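Local coordinates for orotidine 5'-phosphate decarboxylase (Pyrococcus horikoshii, PDB 2CZD), which catalyses the decarboxylation of orotidine 5'-monophosphate to UMP, the last step of de novo UMP synthesis, and works as a homodimer, at the interface of chains A and B. Numbering follows the deposited sequence. Chains: chain A/B, Orotidine 5'-phosphate decarboxylase.

Contact 1 and contact 2 belong to one two-fold interface of the homodimer, their C-alpha centres about 12 Å apart. Contact 1 is the catalytic part: the loop A:Ala61 to A:Ile63 reaches into the active site of chain B, with the proton donor B:Lys59. Contact 2 is an aromatic cluster near the symmetry axis, where A:Phe87 and B:Phe87 meet. The two are joined along the chain, since A:Val88 of contact 1 follows A:Phe87 of contact 2, and strand 81-85 ends at B:His85 shortly before B:Phe87. Packing at the axis therefore probably helps hold each loop in its partner's active site.

Contact 1: the interface of chains A and B. Residues chain A 61-63, 88; chain B 57, 59, 85, 108.
A:Ile63 and B:Met108 meet through methyl groups, CG2 of the isoleucine lying 3.8 Å from CE of the methionine. The methionine chain extends to SD and then turns at chi3 (85°), which carries its methyl toward the loop of chain A. A:Val88 backs this contact, its side chain running across that of B:Met108 with CG1 near SD and CE. This small apolar centre adjoins the Asp-x-Lys-x-x-Asp motif of the OMP decarboxylase family, built here from B:Asp57 and B:Lys59 on strand 53-60 and completed by A:Asp62 from the other subunit, so the active site is shared across the dimer.

Beside the methyl groups, B:His85 offers the edge of its imidazole to the loop. NE2 donates to the backbone O of A:Ala61 at 2.8 Å, nearly straight at the hydrogen (170°), with the oxygen close to the ring plane and the nitrogen in the carbonyl plane. That bond helps to set the turn of the ring. CB of A:Ala61 lies off the ring plane near NE2 and CD2, while SD of B:Met108 sits at the ring's edge.

Further out, B:Lys59 runs across A:Asp62, roughly perpendicular. Its CD packs 3.6 Å from CG of the carboxylate, and the bend at chi4 (64°) brings NZ back to the acid. NZ forms a salt bridge with OD1 of A:Asp62 at 3.1 Å, approaching on the syn side but tilted from the carboxylate plane. The same OD1 takes the backbone N of A:Ile63 on its anti lone pair, which steadies the carboxylate from its own loop. On its own chain, NZ is paired with OD1 of B:Asp57 at 2.9 Å, placing it between two carboxylates. Replaced by an alanine, B:Lys59 would probably leave both without the nitrogen that joins them and weaken the hold on the loop. At the polar rim, a water bridges OD2 of A:Asp62 (2.7 Å) and the backbone O of B:Asp57.

Contact 2: the interface of chains A and B. Residues chain A 87, 116, 120, 124; chain B 87, 116, 120.
The backbone O of B:Phe87 accepts a hydrogen bond from a water at 2.7 Å, and that water also takes the backbone N of A:Phe116. The two-fold twin links O of A:Phe87 through a second water to N of B:Phe116, 2.9 Å from the water oxygen. These bridges flank the homodimer's aromatic core, where A:Phe87 lies against B:Phe87.

The side chains of A:Phe87 and B:Phe87 lie antiparallel and stack with centroids 4.3 Å apart and planes 20° from parallel. CD1 of A:Phe87 comes to 3.4 Å from CD2 of B:Phe87. Each CB also sits over the other ring, that of A:Phe87 above the centre and that of B:Phe87 nearer the rim, so each ring is laid against a methylene as well as an aromatic face. The pair breaks exact symmetry: chi1 is 79° in A:Phe87, which sets its ring between the backbone N and carbonyl carbon, but -140° in B:Phe87. The differing torsions probably let the two copies pack in the same space near the axis.

The ring of B:Phe87 thereby points toward chain A, where CD1 of A:Leu120 meets its edge, 3.6 Å from CZ. CB of A:Phe116 packs beside the same ring at CD1 and CE1. On the other flank, A:Phe124 stands edge-to-face on B:Phe116, with CE1 above the middle of that ring. CB of A:Leu120 lies over a face of A:Phe124, so this leucine buttresses one phenylalanine of its own chain. A:Leu120 also touches the B:Phe116 ring, and in the twin contact CD1 of B:Leu120 lies 4.1 Å from CD2 of A:Phe116.

In the TIM-barrel fold, A:Phe87 and B:Phe87 occupy the loop after strand 81-85, at the C-terminal end of the barrel strands, which holds the active site; A:Phe116 precedes the 3-10 helix 118-120, which ends at A:Leu120 and leads into helix 121-131, carrying A:Phe124.

Contact 1: the interface of chains A and B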
loop_
_atom_site.group_PDB
_atom_site.type_symbol
_atom_site.label_atom_id
_atom_site.label_comp_id
_atom_site.label_asym_id
_atom_site.label_seq_id
_atom_site.Cartn_x
_atom_site.Cartn_y
_atom_site.Cartn_z
ATOM N N ALA A 61 1.429 -0.970 -4.053
ATOM C CA ALA A 61 1.917 0.105 -4.906
ATOM C C ALA A 61 3.364 0.392 -4.607
ATOM O O ALA A 61 3.776 1.550 -4.510
ATOM C CB ALA A 61 1.062 1.366 -4.670
ATOM N N ASP A 62 4.145 -0.669 -4.462
ATOM C CA ASP A 62 5.561 -0.496 -4.156
ATOM C C ASP A 62 6.444 -0.968 -5.320
ATOM O O ASP A 62 5.943 -1.366 -6.368
ATOM C CB ASP A 62 5.898 -1.267 -2.864
ATOM C CG ASP A 62 6.872 -0.507 -1.962
ATOM O OD1 ASP A 62 7.946 -0.122 -2.465
ATOM O OD2 ASP A 62 6.553 -0.292 -0.769
ATOM N N ILE A 63 7.763 -0.891 -5.142
ATOM C CA ILE A 63 8.668 -1.369 -6.177
ATOM C C ILE A 63 8.466 -2.897 -6.320
ATOM O O ILE A 63 7.945 -3.548 -5.410
ATOM C CB ILE A 63 10.135 -1.060 -5.824
ATOM C CG1 ILE A 63 10.530 -1.747 -4.515
ATOM C CG2 ILE A 63 10.316 0.441 -5.725
ATOM C CD1 ILE A 63 12.026 -1.554 -4.143
ATOM N N VAL A 88 1.647 1.978 -10.517
ATOM C CA VAL A 88 3.075 1.849 -10.244
ATOM C C VAL A 88 3.836 1.140 -11.369
ATOM O O VAL A 88 5.061 1.077 -11.346
ATOM C CB VAL A 88 3.295 1.191 -8.848
ATOM C CG1 VAL A 88 4.774 1.009 -8.526
ATOM C CG2 VAL A 88 2.699 2.095 -7.791
ATOM N N ASP B 57 7.435 2.896 5.995
ATOM C CA ASP B 57 7.474 2.970 4.535
ATOM C C ASP B 57 6.348 2.091 4.013
ATOM O O ASP B 57 6.571 0.970 3.540
ATOM C CB ASP B 57 8.839 2.471 4.028
ATOM C CG ASP B 57 9.035 2.712 2.546
ATOM O OD1 ASP B 57 8.057 3.088 1.873
ATOM O OD2 ASP B 57 10.161 2.512 2.042
ATOM N N LYS B 59 3.845 3.401 1.795
ATOM C CA LYS B 59 3.414 3.900 0.476
ATOM C C LYS B 59 1.906 3.717 0.375
ATOM O O LYS B 59 1.379 3.118 -0.576
ATOM C CB LYS B 59 4.143 3.186 -0.664
ATOM C CG LYS B 59 5.641 3.484 -0.667
ATOM C CD LYS B 59 6.326 3.037 -1.963
ATOM C CE LYS B 59 7.848 3.273 -1.948
ATOM N NZ LYS B 59 8.547 2.445 -0.904
ATOM N N HIS B 85 1.595 7.718 -0.885
ATOM C CA HIS B 85 1.639 8.093 -2.304
ATOM C C HIS B 85 0.853 9.383 -2.504
ATOM O O HIS B 85 -0.022 9.726 -1.704
ATOM C CB HIS B 85 0.973 7.024 -3.180
ATOM C CG HIS B 85 1.924 6.007 -3.727
ATOM N ND1 HIS B 85 2.862 6.308 -4.690
ATOM C CD2 HIS B 85 2.068 4.683 -3.455
ATOM C CE1 HIS B 85 3.544 5.216 -4.991
ATOM N NE2 HIS B 85 3.082 4.214 -4.255
ATOM N N MET B 108 9.579 7.457 -8.428
ATOM C CA MET B 108 10.049 6.146 -7.991
ATOM C C MET B 108 11.269 5.657 -8.760
ATOM O O MET B 108 11.592 6.177 -9.834
ATOM C CB MET B 108 8.903 5.138 -8.009
ATOM C CG MET B 108 8.006 5.369 -6.812
ATOM S SD MET B 108 6.608 4.236 -6.730
ATOM C CE MET B 108 7.368 2.829 -5.890
HETATM O O HOH W 1 8.257 -0.142 1.267
#

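Contact 2: the interface of chains A and B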
loop_
_atom_site.group_PDB
_atom_site.type_symbol
_atom_site.label_atom_id
_atom_site.label_comp_id
_atom_site.label_asym_id
_atom_site.label_seq_id
_atom_site.Cartn_x
_atom_site.Cartn_y
_atom_site.Cartn_z
ATOM N N PHE A 87 -1.085 1.841 -11.357
ATOM C CA PHE A 87 -0.258 3.033 -11.582
ATOM C C PHE A 87 1.227 2.929 -11.342
ATOM O O PHE A 87 1.994 3.693 -11.925
ATOM C CB PHE A 87 -0.855 4.250 -10.838
ATOM C CG PHE A 87 -0.571 4.305 -9.376
ATOM C CD1 PHE A 87 0.691 4.665 -8.904
ATOM C CD2 PHE A 87 -1.593 4.117 -8.455
ATOM C CE1 PHE A 87 0.910 4.845 -7.528
ATOM C CE2 PHE A 87 -1.375 4.299 -7.074
ATOM C CZ PHE A 87 -0.133 4.665 -6.618
ATOM N N PHE A 116 -5.626 12.216 -10.465
ATOM C CA PHE A 116 -4.672 11.492 -11.278
ATOM C C PHE A 116 -5.094 10.108 -11.735
ATOM O O PHE A 116 -4.790 9.708 -12.849
ATOM C CB PHE A 116 -3.340 11.338 -10.518
ATOM C CG PHE A 116 -2.735 12.647 -10.071
ATOM C CD1 PHE A 116 -2.796 13.028 -8.740
ATOM C CD2 PHE A 116 -2.116 13.491 -10.989
ATOM C CE1 PHE A 116 -2.247 14.238 -8.318
ATOM C CE2 PHE A 116 -1.567 14.701 -10.583
ATOM C CZ PHE A 116 -1.633 15.073 -9.240
ATOM N N LEU A 120 -6.599 8.412 -16.001
ATOM C CA LEU A 120 -5.819 7.348 -16.622
ATOM C C LEU A 120 -6.557 6.019 -16.705
ATOM O O LEU A 120 -5.977 5.025 -17.129
ATOM C CB LEU A 120 -4.483 7.159 -15.866
ATOM C CG LEU A 120 -3.401 8.209 -16.125
ATOM C CD1 LEU A 120 -2.317 8.106 -15.054
ATOM C CD2 LEU A 120 -2.789 7.981 -17.531
ATOM N N PHE A 124 -5.201 2.412 -17.941
ATOM C CA PHE A 124 -5.037 1.323 -16.987
ATOM C C PHE A 124 -5.792 0.084 -17.449
ATOM O O PHE A 124 -5.336 -1.038 -17.207
ATOM C CB PHE A 124 -5.523 1.733 -15.587
ATOM C CG PHE A 124 -4.679 2.797 -14.926
ATOM C CD1 PHE A 124 -3.322 2.927 -15.217
ATOM C CD2 PHE A 124 -5.239 3.610 -13.939
ATOM C CE1 PHE A 124 -2.527 3.858 -14.523
ATOM C CE2 PHE A 124 -4.456 4.534 -13.245
ATOM C CZ PHE A 124 -3.103 4.657 -13.537
ATOM N N PHE B 87 -0.338 9.940 -5.813
ATOM C CA PHE B 87 -1.209 9.542 -6.946
ATOM C C PHE B 87 -2.690 9.366 -6.647
ATOM O O PHE B 87 -3.530 9.693 -7.478
ATOM C CB PHE B 87 -0.660 8.219 -7.551
ATOM C CG PHE B 87 -0.695 8.120 -9.065
ATOM C CD1 PHE B 87 -1.891 8.165 -9.767
ATOM C CD2 PHE B 87 0.484 7.917 -9.781
ATOM C CE1 PHE B 87 -1.910 8.012 -11.180
ATOM C CE2 PHE B 87 0.460 7.762 -11.205
ATOM C CZ PHE B 87 -0.735 7.817 -11.874
ATOM N N PHE B 116 3.871 5.676 -15.481
ATOM C CA PHE B 116 2.853 6.629 -15.049
ATOM C C PHE B 116 3.296 7.596 -13.957
ATOM O O PHE B 116 2.939 8.764 -13.986
ATOM C CB PHE B 116 1.601 5.890 -14.536
ATOM C CG PHE B 116 0.989 4.952 -15.535
ATOM C CD1 PHE B 116 1.161 3.569 -15.423
ATOM C CD2 PHE B 116 0.232 5.451 -16.594
ATOM C CE1 PHE B 116 0.579 2.688 -16.359
ATOM C CE2 PHE B 116 -0.354 4.579 -17.534
ATOM C CZ PHE B 116 -0.179 3.200 -17.412
ATOM N N LEU B 120 4.575 12.140 -14.162
ATOM C CA LEU B 120 3.780 13.073 -13.370
ATOM C C LEU B 120 4.542 13.730 -12.211
ATOM O O LEU B 120 3.963 14.509 -11.465
ATOM C CB LEU B 120 2.543 12.359 -12.799
ATOM C CG LEU B 120 1.361 12.161 -13.763
ATOM C CD1 LEU B 120 0.364 11.161 -13.192
ATOM C CD2 LEU B 120 0.680 13.504 -14.000
HETATM O O HOH W 2 -6.018 10.475 -8.163
HETATM O O HOH W 3 4.440 4.165 -13.079
#